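Local coordinates for protein glyoxalase III (glutathione-independent) (Candida albicans, PDB 4LRU) that converts methylglyoxal to D-lactate in a single glutathione-independent step, detoxifying the methylglyoxal that Candida albicans produces in its own metabolism, at residues Glu16-Asp21 / Thr111-Pro116; Lys72-Phe75 / Asn79-Phe82; Tyr100-Gly105 / Ala234-Asn239; Thr127-Gly132 / Gly214-Gly219; Ile144-Asn149 / Lys189-Lys194. One frame throughout, in Å; residues are numbered along the deposited sequence.

Contact 1: Glu16-Asp21 / Thr111-Pro116; sequences ETFYSD and TLFDYP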
# COMPACT_ATOMS: atom_id res chain seq x y z
N GLU A 16 12.30 -8.21 8.17
CA GLU A 16 13.37 -8.31 9.15
C GLU A 16 12.78 -8.09 10.53
O GLU A 16 11.76 -7.39 10.68
CB GLU A 16 14.41 -7.21 8.93
CG GLU A 16 15.09 -7.17 7.57
CD GLU A 16 16.01 -8.34 7.32
OE1 GLU A 16 16.31 -8.60 6.13
OE2 GLU A 16 16.42 -9.02 8.29
N THR A 17 13.46 -8.62 11.54
CA THR A 17 13.22 -8.25 12.93
C THR A 17 13.25 -6.73 13.10
O THR A 17 14.18 -6.06 12.65
CB THR A 17 14.25 -8.90 13.89
OG1 THR A 17 15.58 -8.50 13.53
CG2 THR A 17 14.14 -10.41 13.82
N PHE A 18 12.22 -6.20 13.76
CA PHE A 18 11.90 -4.78 13.70
C PHE A 18 11.36 -4.28 15.04
O PHE A 18 11.82 -3.26 15.57
CB PHE A 18 10.87 -4.53 12.60
CG PHE A 18 10.39 -3.12 12.51
CD1 PHE A 18 11.20 -2.12 12.01
CD2 PHE A 18 9.10 -2.78 12.90
CE1 PHE A 18 10.74 -0.81 11.90
CE2 PHE A 18 8.64 -1.49 12.80
CZ PHE A 18 9.46 -0.50 12.30
N TYR A 19 10.39 -5.00 15.59
CA TYR A 19 9.73 -4.57 16.83
C TYR A 19 10.60 -4.84 18.07
O TYR A 19 11.45 -5.73 18.06
CB TYR A 19 8.40 -5.30 16.98
CG TYR A 19 7.42 -4.99 15.87
CD1 TYR A 19 6.79 -3.76 15.81
CD2 TYR A 19 7.18 -5.91 14.86
CE1 TYR A 19 5.89 -3.46 14.80
CE2 TYR A 19 6.29 -5.62 13.84
CZ TYR A 19 5.66 -4.40 13.81
OH TYR A 19 4.77 -4.09 12.80
N SER A 20 10.33 -4.10 19.14
CA SER A 20 11.01 -4.32 20.42
C SER A 20 10.87 -5.74 20.96
O SER A 20 11.74 -6.22 21.69
CB SER A 20 10.48 -3.33 21.47
OG SER A 20 10.74 -2.00 21.06
N ASP A 21 9.78 -6.41 20.62
CA ASP A 21 9.54 -7.78 21.10
C ASP A 21 10.30 -8.82 20.25
O ASP A 21 10.17 -10.03 20.46
CB ASP A 21 8.04 -8.10 21.10
CG ASP A 21 7.45 -8.14 19.71
OD1 ASP A 21 8.22 -7.97 18.74
OD2 ASP A 21 6.23 -8.34 19.58
N THR A 111 7.41 -1.33 4.33
CA THR A 111 7.40 -0.37 3.23
C THR A 111 8.30 0.86 3.47
O THR A 111 8.76 1.49 2.52
CB THR A 111 5.99 0.18 2.92
OG1 THR A 111 5.46 0.82 4.09
CG2 THR A 111 5.07 -0.91 2.47
N LEU A 112 8.51 1.22 4.74
CA LEU A 112 9.35 2.35 5.09
C LEU A 112 10.77 2.14 4.58
O LEU A 112 11.49 3.12 4.34
CB LEU A 112 9.39 2.54 6.61
CG LEU A 112 8.04 2.95 7.21
CD1 LEU A 112 8.08 2.80 8.72
CD2 LEU A 112 7.66 4.38 6.82
N PHE A 113 11.16 0.88 4.45
CA PHE A 113 12.53 0.54 4.09
C PHE A 113 12.74 0.51 2.57
O PHE A 113 13.78 0.98 2.08
CB PHE A 113 12.95 -0.80 4.71
CG PHE A 113 13.07 -0.75 6.21
CD1 PHE A 113 11.97 -0.96 7.02
CD2 PHE A 113 14.30 -0.51 6.81
CE1 PHE A 113 12.08 -0.92 8.39
CE2 PHE A 113 14.42 -0.47 8.19
CZ PHE A 113 13.31 -0.69 8.98
N ASP A 114 11.79 -0.05 1.84
CA ASP A 114 11.97 -0.24 0.41
C ASP A 114 11.18 0.67 -0.51
O ASP A 114 11.69 1.06 -1.57
CB ASP A 114 11.85 -1.71 0.01
CG ASP A 114 10.45 -2.26 0.18
OD1 ASP A 114 9.67 -1.75 1.02
OD2 ASP A 114 10.15 -3.25 -0.52
N TYR A 115 9.96 1.04 -0.14
CA TYR A 115 9.12 1.78 -1.07
C TYR A 115 9.76 3.11 -1.56
O TYR A 115 9.64 3.43 -2.72
CB TYR A 115 7.72 2.06 -0.51
CG TYR A 115 6.69 0.95 -0.72
CD1 TYR A 115 7.05 -0.34 -1.12
CD2 TYR A 115 5.35 1.20 -0.47
CE1 TYR A 115 6.09 -1.33 -1.29
CE2 TYR A 115 4.39 0.23 -0.63
CZ TYR A 115 4.75 -1.05 -1.01
OH TYR A 115 3.80 -2.05 -1.17
N PRO A 116 10.43 3.86 -0.67
CA PRO A 116 11.01 5.12 -1.16
C PRO A 116 12.07 5.01 -2.24
O PRO A 116 12.36 6.00 -2.92
CB PRO A 116 11.58 5.77 0.10
CG PRO A 116 10.77 5.19 1.22
CD PRO A 116 10.50 3.77 0.79
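Phe18 lays the CD1-CE1 side of its ring against the outer end of the Phe113 ring, and this one aromatic pair carries nearly the whole contact. It lies close to the probable active site of the DJ-1/PfpI fold: Phe18 belongs to the long loop between strand 6-10 and helix 29-42, Phe113 to the short helix 111-114 that follows strand 102-105. The closest approach is 3.8 Å, from Phe18 CE1 to Phe113 CE1. Seen from Phe113, the neighbour arrives at the ring edge, close to the ring plane. The planes stand at 83°, but the centroids are 5.9 Å apart and the two side chains meet obliquely, in neither a true stack nor a clean T-shape.

Phe18 is buried. Its CG lies anti to its own backbone N (chi1 176°), which sends the ring from the loop toward the helix, and His109, Val176 and Ile179 pack round it. Its side chain ends up about 7 Å from those of His140 and Glu171, both inferred active-site residues, so the loop probably helps to wall the pocket. Phe113 is more open to solvent, stacks with Tyr14 and also touches Leu185. The other edge of Phe18 turns to the face of Tyr19, with Phe18 CD2 3.7 Å above the plane of the Tyr19 ring, over its centre.

Contact 2: Lys72-Phe75 / Asn79-Phe82; sequences KEIF and NSEF. With ACT (acetate ion), chain C.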
# COMPACT_ATOMS: atom_id res chain seq x y z
N LYS A 72 -9.19 -15.39 7.35
CA LYS A 72 -8.27 -16.45 7.74
C LYS A 72 -8.50 -17.70 6.91
O LYS A 72 -7.55 -18.39 6.53
CB LYS A 72 -8.43 -16.77 9.22
CG LYS A 72 -7.61 -17.96 9.69
CD LYS A 72 -7.70 -18.13 11.20
CE LYS A 72 -7.25 -19.50 11.66
NZ LYS A 72 -5.91 -19.88 11.12
N GLU A 73 -9.76 -17.99 6.63
CA GLU A 73 -10.12 -19.11 5.78
C GLU A 73 -9.44 -18.97 4.41
O GLU A 73 -8.82 -19.92 3.90
CB GLU A 73 -11.64 -19.21 5.62
CG GLU A 73 -12.37 -19.63 6.89
CD GLU A 73 -13.89 -19.60 6.76
OE1 GLU A 73 -14.41 -19.00 5.79
OE2 GLU A 73 -14.57 -20.17 7.64
N ILE A 74 -9.54 -17.78 3.85
CA ILE A 74 -8.92 -17.48 2.57
C ILE A 74 -7.40 -17.61 2.69
O ILE A 74 -6.73 -18.21 1.85
CB ILE A 74 -9.29 -16.06 2.10
CG1 ILE A 74 -10.75 -16.03 1.62
CG2 ILE A 74 -8.37 -15.59 0.99
CD1 ILE A 74 -11.36 -14.65 1.57
N PHE A 75 -6.85 -17.06 3.76
CA PHE A 75 -5.42 -17.13 3.99
C PHE A 75 -4.92 -18.58 4.12
O PHE A 75 -3.84 -18.90 3.63
CB PHE A 75 -5.08 -16.33 5.25
CG PHE A 75 -3.61 -16.25 5.54
CD1 PHE A 75 -2.99 -17.22 6.31
CD2 PHE A 75 -2.86 -15.18 5.07
CE1 PHE A 75 -1.65 -17.13 6.62
CE2 PHE A 75 -1.51 -15.09 5.38
CZ PHE A 75 -0.91 -16.07 6.14
N ASN A 79 -5.62 -23.13 -2.05
CA ASN A 79 -6.22 -22.99 -3.36
C ASN A 79 -7.08 -21.73 -3.54
O ASN A 79 -7.69 -21.54 -4.58
CB ASN A 79 -7.05 -24.22 -3.68
CG ASN A 79 -6.20 -25.48 -3.76
OD1 ASN A 79 -5.17 -25.49 -4.42
ND2 ASN A 79 -6.61 -26.52 -3.05
N SER A 80 -7.10 -20.86 -2.54
CA SER A 80 -7.84 -19.62 -2.67
C SER A 80 -7.22 -18.74 -3.76
O SER A 80 -6.03 -18.84 -4.03
CB SER A 80 -7.83 -18.87 -1.33
OG SER A 80 -6.55 -18.34 -1.04
N GLU A 81 -8.03 -17.88 -4.37
CA GLU A 81 -7.54 -16.99 -5.40
C GLU A 81 -6.41 -16.11 -4.84
O GLU A 81 -5.42 -15.88 -5.53
CB GLU A 81 -8.67 -16.14 -5.98
CG GLU A 81 -9.69 -16.94 -6.77
CD GLU A 81 -10.30 -16.16 -7.93
OE1 GLU A 81 -11.52 -16.28 -8.17
OE2 GLU A 81 -9.55 -15.42 -8.61
N PHE A 82 -6.55 -15.66 -3.59
CA PHE A 82 -5.49 -14.91 -2.92
C PHE A 82 -4.15 -15.67 -2.92
O PHE A 82 -3.11 -15.09 -3.26
CB PHE A 82 -5.91 -14.55 -1.49
CG PHE A 82 -4.89 -13.73 -0.74
CD1 PHE A 82 -4.65 -12.41 -1.09
CD2 PHE A 82 -4.22 -14.27 0.35
CE1 PHE A 82 -3.72 -11.65 -0.40
CE2 PHE A 82 -3.31 -13.51 1.06
CZ PHE A 82 -3.07 -12.20 0.69
C ACT C . -3.11 -18.36 10.67
O ACT C . -4.13 -17.86 11.20
OXT ACT C . -3.16 -19.37 9.93
CH3 ACT C . -1.79 -17.71 10.94
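The hydroxyl OG of Ser80 lies between two carbonyl oxygens, Ile74 O at 2.9 Å, close to the end of helix 69-76, and Asn77 O, either of which its proton could serve. The same OG accepts from the backbone N of Asn83, making Ser80 the N-cap of helix 81-87. Beside the polar atoms the packing is apolar: Ile74 CG2 lies 3.6 Å from Phe82 CB, the two side chains crossing at about a right angle. Phe75 CD2 makes a looser approach to Phe82 CE2 at 4.4 Å. Leu33 of helix 29-42 and Trp57 also pack on Phe82. Away from Ser80, Lys72 NZ donates to an acetate oxygen O at 2.7 Å, and it also forms a salt bridge with Asp76; the acetate probably comes from the crystallisation liquor. One serine hydroxyl, accepting from the first turn of helix 81-87 while facing carbonyls of the last turn of helix 69-76 and of the link after it, thus ties the two helices together across a short connection.

Contact 3: Tyr100-Gly105 / Ala234-Asn239; sequences YDIFFG and AAFECN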
# COMPACT_ATOMS: atom_id res chain seq x y z
N TYR A 100 -0.76 -1.87 -16.49
CA TYR A 100 -1.57 -1.66 -15.27
C TYR A 100 -2.38 -0.37 -15.33
O TYR A 100 -1.94 0.62 -15.91
CB TYR A 100 -0.70 -1.72 -14.00
CG TYR A 100 0.01 -3.03 -14.00
CD1 TYR A 100 -0.67 -4.21 -13.71
CD2 TYR A 100 1.29 -3.13 -14.52
CE1 TYR A 100 -0.09 -5.44 -13.88
CE2 TYR A 100 1.89 -4.36 -14.69
CZ TYR A 100 1.20 -5.51 -14.36
OH TYR A 100 1.79 -6.74 -14.55
N ASP A 101 -3.57 -0.41 -14.73
CA ASP A 101 -4.47 0.74 -14.71
C ASP A 101 -4.71 1.32 -13.32
O ASP A 101 -5.21 2.43 -13.20
CB ASP A 101 -5.81 0.35 -15.32
CG ASP A 101 -5.76 0.23 -16.83
OD1 ASP A 101 -4.74 0.61 -17.44
OD2 ASP A 101 -6.77 -0.23 -17.42
N ILE A 102 -4.43 0.54 -12.29
CA ILE A 102 -4.49 0.96 -10.89
C ILE A 102 -3.21 0.49 -10.21
O ILE A 102 -2.72 -0.62 -10.50
CB ILE A 102 -5.71 0.31 -10.19
CG1 ILE A 102 -7.00 0.87 -10.78
CG2 ILE A 102 -5.66 0.48 -8.68
CD1 ILE A 102 -8.25 0.10 -10.40
N PHE A 103 -2.65 1.33 -9.35
CA PHE A 103 -1.56 0.95 -8.48
C PHE A 103 -2.09 1.04 -7.06
O PHE A 103 -2.62 2.07 -6.66
CB PHE A 103 -0.37 1.88 -8.66
CG PHE A 103 0.82 1.52 -7.80
CD1 PHE A 103 0.88 1.90 -6.47
CD2 PHE A 103 1.88 0.79 -8.33
CE1 PHE A 103 1.98 1.60 -5.69
CE2 PHE A 103 2.98 0.46 -7.55
CZ PHE A 103 3.03 0.86 -6.23
N PHE A 104 -1.95 -0.05 -6.31
CA PHE A 104 -2.35 -0.04 -4.89
C PHE A 104 -1.20 -0.52 -4.00
O PHE A 104 -0.77 -1.67 -4.10
CB PHE A 104 -3.58 -0.93 -4.68
CG PHE A 104 -4.18 -0.82 -3.31
CD1 PHE A 104 -3.54 -1.37 -2.21
CD2 PHE A 104 -5.39 -0.13 -3.11
CE1 PHE A 104 -4.08 -1.26 -0.95
CE2 PHE A 104 -5.92 -0.02 -1.84
CZ PHE A 104 -5.28 -0.59 -0.76
N GLY A 105 -0.70 0.37 -3.16
CA GLY A 105 0.36 0.03 -2.22
C GLY A 105 -0.16 -0.53 -0.91
O GLY A 105 -0.63 0.22 -0.06
N ALA A 234 -14.26 4.02 -6.83
CA ALA A 234 -15.06 5.24 -6.98
C ALA A 234 -14.34 6.30 -7.81
O ALA A 234 -14.96 7.02 -8.60
CB ALA A 234 -15.41 5.81 -5.61
N ALA A 235 -13.03 6.44 -7.58
CA ALA A 235 -12.25 7.50 -8.24
C ALA A 235 -11.93 7.12 -9.69
O ALA A 235 -11.78 7.99 -10.54
CB ALA A 235 -10.98 7.79 -7.46
N PHE A 236 -11.88 5.82 -9.94
CA PHE A 236 -11.38 5.23 -11.20
C PHE A 236 -12.50 5.13 -12.22
O PHE A 236 -12.28 5.40 -13.40
CB PHE A 236 -10.84 3.84 -10.87
CG PHE A 236 -10.30 3.06 -12.05
CD1 PHE A 236 -9.09 3.40 -12.62
CD2 PHE A 236 -10.95 1.93 -12.49
CE1 PHE A 236 -8.56 2.65 -13.65
CE2 PHE A 236 -10.44 1.17 -13.54
CZ PHE A 236 -9.23 1.53 -14.12
N GLU A 237 -13.68 4.73 -11.77
CA GLU A 237 -14.87 4.60 -12.62
C GLU A 237 -15.67 5.91 -12.64
O GLU A 237 -15.41 6.82 -11.87
CB GLU A 237 -15.76 3.46 -12.10
CG GLU A 237 -15.05 2.15 -11.83
CD GLU A 237 -15.23 1.09 -12.90
OE1 GLU A 237 -16.17 1.21 -13.73
OE2 GLU A 237 -14.42 0.13 -12.93
N CYS A 238 -16.66 6.02 -13.52
CA CYS A 238 -17.52 7.21 -13.46
C CYS A 238 -18.90 7.04 -12.83
O CYS A 238 -19.78 7.89 -13.03
CB CYS A 238 -17.60 7.90 -14.82
SG CYS A 238 -18.56 7.01 -16.07
N ASN A 239 -19.11 5.99 -12.04
CA ASN A 239 -19.48 4.65 -12.53
C ASN A 239 -20.67 4.69 -13.50
O ASN A 239 -21.67 5.37 -13.28
CB ASN A 239 -19.86 3.74 -11.34
CG ASN A 239 -18.82 2.66 -11.07
OD1 ASN A 239 -18.14 2.68 -10.04
ND2 ASN A 239 -18.71 1.70 -11.99
OXT ASN A 239 -20.67 4.00 -14.52
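Phe236 has the most surface buried here, and its ring is laid against Ile102 and Asp101. The contact belongs to the alpha/beta sandwich of the DJ-1 superfamily: Phe236 is the last helical residue of helix 225-236, Ile102 lies on strand 102-105 in the middle of the seven-stranded sheet, and Asp101 precedes Ile102 in the chain. The helix therefore packs its C-terminal end against the sheet near the start of central strand 102-105.

Ile102 covers one face of the ring. Its CD1 sits 3.8 Å from the ring centroid and only 6° off the normal, a well-centred CH-pi contact, while CG1 comes down nearer the rim, 3.7 Å from Phe236 CE1. A chi1 of -68° turns CG1 of Ile102 anti to the carbonyl carbon, and the almost straight chi2 then carries CD1 on across the ring. With CG of Phe236 anti to its own backbone N (chi1 179°), the ring extends from the helix toward the sheet, where Val134 and Val5 also touch it.

Asp101 adds its aliphatic part, CB lying 3.8 Å from Phe236 CZ. Its carboxylate has a different job, forming a salt bridge through OD1 with Lys131, at the foot of helix 119-130. The closest approach of all is made by the backbone, where Asp101 O lies 3.4 Å from Phe236 CE1.

Contact 4: Thr127-Gly132 / Gly214-Gly219; sequences TVYDKG and GRIVTG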
# COMPACT_ATOMS: atom_id res chain seq x y z
N THR A 127 3.41 5.51 -14.31
CA THR A 127 2.86 5.13 -15.59
C THR A 127 1.34 5.06 -15.49
O THR A 127 0.62 5.61 -16.34
CB THR A 127 3.44 3.78 -16.07
OG1 THR A 127 4.85 3.94 -16.29
CG2 THR A 127 2.81 3.33 -17.34
N VAL A 128 0.87 4.44 -14.42
CA VAL A 128 -0.57 4.38 -14.12
C VAL A 128 -1.15 5.78 -14.00
O VAL A 128 -2.15 6.10 -14.65
CB VAL A 128 -0.83 3.61 -12.82
CG1 VAL A 128 -2.26 3.82 -12.33
CG2 VAL A 128 -0.55 2.13 -13.02
N TYR A 129 -0.49 6.64 -13.22
CA TYR A 129 -1.02 7.99 -13.00
C TYR A 129 -1.04 8.81 -14.27
O TYR A 129 -1.96 9.59 -14.49
CB TYR A 129 -0.22 8.72 -11.92
CG TYR A 129 -0.90 9.97 -11.40
CD1 TYR A 129 -2.06 9.88 -10.65
CD2 TYR A 129 -0.41 11.22 -11.69
CE1 TYR A 129 -2.69 11.01 -10.18
CE2 TYR A 129 -1.03 12.36 -11.21
CZ TYR A 129 -2.17 12.25 -10.46
OH TYR A 129 -2.81 13.39 -10.02
N ASP A 130 -0.03 8.67 -15.12
CA ASP A 130 0.14 9.58 -16.23
C ASP A 130 -0.74 9.21 -17.42
O ASP A 130 -0.81 9.97 -18.38
CB ASP A 130 1.60 9.62 -16.69
CG ASP A 130 2.46 10.43 -15.76
OD1 ASP A 130 1.90 11.13 -14.88
OD2 ASP A 130 3.69 10.42 -15.95
N LYS A 131 -1.39 8.06 -17.36
CA LYS A 131 -2.34 7.67 -18.40
C LYS A 131 -3.79 7.74 -17.94
O LYS A 131 -4.70 7.34 -18.66
CB LYS A 131 -2.04 6.27 -18.90
CG LYS A 131 -2.38 5.14 -17.97
CD LYS A 131 -2.02 3.85 -18.69
CE LYS A 131 -2.64 2.64 -18.04
NZ LYS A 131 -2.24 1.40 -18.76
N GLY A 132 -4.00 8.33 -16.77
CA GLY A 132 -5.34 8.57 -16.23
C GLY A 132 -5.87 7.48 -15.32
O GLY A 132 -7.09 7.42 -15.07
N GLY A 214 -8.59 13.69 -6.43
CA GLY A 214 -8.63 13.30 -7.83
C GLY A 214 -8.42 11.81 -7.97
O GLY A 214 -9.25 11.01 -7.53
N ARG A 215 -7.29 11.44 -8.56
CA ARG A 215 -6.96 10.03 -8.81
C ARG A 215 -5.87 9.52 -7.86
O ARG A 215 -5.19 8.52 -8.12
CB ARG A 215 -6.57 9.84 -10.29
CG ARG A 215 -7.77 9.98 -11.24
CD ARG A 215 -7.36 10.07 -12.70
NE ARG A 215 -6.56 11.25 -12.96
CZ ARG A 215 -5.25 11.23 -13.19
NH1 ARG A 215 -4.59 10.08 -13.23
NH2 ARG A 215 -4.60 12.37 -13.37
N ILE A 216 -5.73 10.20 -6.73
CA ILE A 216 -4.88 9.71 -5.64
C ILE A 216 -5.78 9.39 -4.46
O ILE A 216 -6.54 10.23 -3.99
CB ILE A 216 -3.87 10.78 -5.21
CG1 ILE A 216 -3.02 11.18 -6.42
CG2 ILE A 216 -3.01 10.26 -4.08
CD1 ILE A 216 -2.11 12.35 -6.17
N VAL A 217 -5.70 8.15 -3.99
CA VAL A 217 -6.54 7.68 -2.89
C VAL A 217 -5.66 7.03 -1.83
O VAL A 217 -4.88 6.13 -2.11
CB VAL A 217 -7.60 6.67 -3.37
CG1 VAL A 217 -8.47 6.22 -2.22
CG2 VAL A 217 -8.44 7.28 -4.48
N THR A 218 -5.77 7.52 -0.60
CA THR A 218 -4.99 6.94 0.48
C THR A 218 -5.86 6.62 1.69
O THR A 218 -6.91 7.24 1.88
CB THR A 218 -3.86 7.89 0.91
OG1 THR A 218 -4.37 9.22 1.10
CG2 THR A 218 -2.77 7.95 -0.17
N GLY A 219 -5.40 5.67 2.50
CA GLY A 219 -6.07 5.30 3.75
C GLY A 219 -5.10 5.13 4.90
O GLY A 219 -3.89 5.00 4.70
O HOH W 1 -5.49 13.36 -9.54
O HOH W 2 -1.77 12.51 -14.53
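A Schellman motif ends helix 119-130, and this contact pins that helix end to the start of strand 216-219. Gly132, with its positive phi, is the C-prime residue: Gly133 N reaches back to Val128 O, and Gly132 N bonds weakly to Tyr129 O. Across from it Arg215, just ahead of the strand, lays its guanidinium over one face of the Tyr129 ring. The centres are 4.3 Å apart and the planes differ by 24°, a stack that also counts as cation-pi. NH1 lies over the CD1-CE1 rim, whereas NH2 is nearer CZ.

The same NH1 donates to Tyr129 O at 3.0 Å, lying in the carbonyl plane on a lone pair with a N-H...O angle of 153°; it also bonds to Gly133 O. The bend at chi3 (-63°) folds the arginine back so that stack and bond form together. Two waters complete the bridge: one joins Tyr129 OH to Arg215 N, the other donates to Tyr129 O and accepts from Arg215 NH2. Further in, Tyr129 CE1 rests 3.8 Å from Ile216 CG1, and Val135 of strand 134-138 packs against the same tyrosine.

Arg215 thus puts positive charge beside the carbonyls at a helix C-terminus, where the helix dipole would probably welcome it, while the ring and the paired NH1 bonds fix the guanidinium's rotation.

Contact 5: Ile144-Asn149 / Lys189-Lys194; sequences IFENLN and KQVAEK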
# COMPACT_ATOMS: atom_id res chain seq x y z
N ILE A 144 5.54 5.06 -0.89
CA ILE A 144 5.80 4.95 -2.32
C ILE A 144 5.94 6.31 -3.00
O ILE A 144 6.60 6.45 -4.03
CB ILE A 144 4.73 4.08 -3.02
CG1 ILE A 144 5.26 3.55 -4.36
CG2 ILE A 144 3.44 4.87 -3.20
CD1 ILE A 144 6.28 2.45 -4.26
N PHE A 145 5.33 7.34 -2.41
CA PHE A 145 5.37 8.66 -3.00
C PHE A 145 6.62 9.44 -2.60
O PHE A 145 6.88 10.54 -3.09
CB PHE A 145 4.13 9.47 -2.59
CG PHE A 145 2.82 8.85 -2.99
CD1 PHE A 145 2.54 8.60 -4.32
CD2 PHE A 145 1.86 8.54 -2.04
CE1 PHE A 145 1.33 8.04 -4.70
CE2 PHE A 145 0.66 7.96 -2.40
CZ PHE A 145 0.40 7.71 -3.74
N GLU A 146 7.38 8.90 -1.66
CA GLU A 146 8.60 9.55 -1.24
C GLU A 146 9.64 9.44 -2.37
O GLU A 146 9.83 8.37 -2.94
CB GLU A 146 9.12 8.91 0.06
CG GLU A 146 10.31 9.65 0.65
CD GLU A 146 10.84 9.04 1.93
OE1 GLU A 146 10.07 8.37 2.63
OE2 GLU A 146 12.04 9.25 2.23
N ASN A 147 10.26 10.57 -2.69
CA ASN A 147 11.21 10.67 -3.81
C ASN A 147 10.59 10.46 -5.18
O ASN A 147 11.31 10.21 -6.16
CB ASN A 147 12.37 9.68 -3.66
CG ASN A 147 13.02 9.76 -2.30
OD1 ASN A 147 13.35 10.84 -1.82
ND2 ASN A 147 13.24 8.60 -1.67
N LEU A 148 9.27 10.58 -5.30
CA LEU A 148 8.62 10.23 -6.56
C LEU A 148 8.18 11.47 -7.33
O LEU A 148 7.21 12.13 -6.96
CB LEU A 148 7.43 9.32 -6.34
CG LEU A 148 6.79 8.77 -7.61
CD1 LEU A 148 7.83 8.09 -8.49
CD2 LEU A 148 5.67 7.82 -7.26
N ASN A 149 8.88 11.77 -8.41
CA ASN A 149 8.45 12.86 -9.26
C ASN A 149 7.49 12.34 -10.32
O ASN A 149 7.57 11.18 -10.75
CB ASN A 149 9.67 13.57 -9.85
CG ASN A 149 10.24 14.62 -8.91
OD1 ASN A 149 9.86 14.69 -7.73
ND2 ASN A 149 11.15 15.43 -9.41
N LYS A 189 3.10 11.67 7.55
CA LYS A 189 3.05 13.12 7.70
C LYS A 189 4.35 13.72 7.16
O LYS A 189 4.33 14.63 6.35
CB LYS A 189 2.83 13.51 9.16
CG LYS A 189 2.55 15.00 9.35
CD LYS A 189 2.20 15.31 10.80
CE LYS A 189 1.83 16.78 10.97
NZ LYS A 189 1.35 17.08 12.35
N GLN A 190 5.48 13.17 7.61
CA GLN A 190 6.80 13.65 7.17
C GLN A 190 7.00 13.47 5.66
O GLN A 190 7.62 14.30 5.00
CB GLN A 190 7.90 12.91 7.94
CG GLN A 190 8.03 13.34 9.39
CD GLN A 190 9.13 12.58 10.13
OE1 GLN A 190 9.14 11.35 10.12
NE2 GLN A 190 10.05 13.30 10.75
N VAL A 191 6.49 12.37 5.11
CA VAL A 191 6.52 12.17 3.66
C VAL A 191 5.78 13.28 2.94
O VAL A 191 6.29 13.85 1.97
CB VAL A 191 5.94 10.81 3.24
CG1 VAL A 191 5.81 10.72 1.72
CG2 VAL A 191 6.80 9.66 3.77
N ALA A 192 4.57 13.59 3.41
CA ALA A 192 3.83 14.72 2.88
C ALA A 192 4.65 16.02 2.98
O ALA A 192 4.74 16.77 2.02
CB ALA A 192 2.49 14.87 3.61
N GLU A 193 5.25 16.28 4.13
CA GLU A 193 6.02 17.51 4.30
C GLU A 193 7.17 17.56 3.30
O GLU A 193 7.45 18.61 2.71
CB GLU A 193 6.58 17.61 5.73
CG GLU A 193 7.29 18.92 6.01
CD GLU A 193 8.19 18.87 7.24
OE1 GLU A 193 8.34 17.78 7.85
OE2 GLU A 193 8.76 19.93 7.59
N LYS A 194 7.85 16.43 3.12
CA LYS A 194 9.00 16.36 2.23
C LYS A 194 8.61 16.68 0.79
O LYS A 194 9.37 17.33 0.04
CB LYS A 194 9.61 14.96 2.30
CG LYS A 194 10.81 14.74 1.39
CD LYS A 194 11.38 13.35 1.53
CE LYS A 194 12.51 13.10 0.55
NZ LYS A 194 13.32 11.91 0.96
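Lys194 runs almost fully extended from helix 188-195 to the turn at Glu146 and Asn147. With CG anti to the backbone N (chi1 179°), CB and CG carry the chain off the helix toward residues 144-149, and Leu186 packs against this side chain too. CD then passes 4.0 Å from Glu146 CG, so the two aliphatic chains touch as they cross at about a right angle. CE comes up beside the amide oxygen of Asn147. At the tip, NZ is shared: it donates to Asn147 OD1 at 3.0 Å, tilted 26° from the plane of that carbonyl, and it makes a salt bridge with Glu146 OE2 at 3.2 Å, arriving on the anti side of the carboxylate.

The acceptors sit on a type II beta turn from Phe145 to Leu148, in the loop of the DJ-1 fold that follows strand 134-138 and the inferred active-site residues Cys139 and His140, and Asn147 occupies its third position with positive phi. The turn is tied down further by Asn147 ND2, which bonds to Pro116 O, and by Asn147 N, which bonds to Glu195 OE2.

One turn back along the helix, Val191 adds methyl contacts. Its CG1 lies 4.1 Å from Glu146 CB, and its CG2 packs 3.7 Å from Glu146 OE1, the carboxylate oxygen that Lys194 does not use.

In the fold
All five contacts are only partly buried; contacts 1, 3, 4 and 5 lie about 13 to 14 Å from the chain's centre, contact 2 about 20 Å out. Contacts 3 and 4 adjoin at one end of the main sheet, about 7 Å between centres; contact 3 is largely apolar, contact 4 charged and water-bridged. Contacts 1 and 5 lie nearer the inferred active-site residues, and segment 111-116 meets both Phe18 and the turn of contact 5. Contact 5 also reaches the sheet, Phe145 packing on Ile216 and Thr218 of contact 4. Contact 2 stands apart, touching none of the others, a peripheral junction of two consecutive helices.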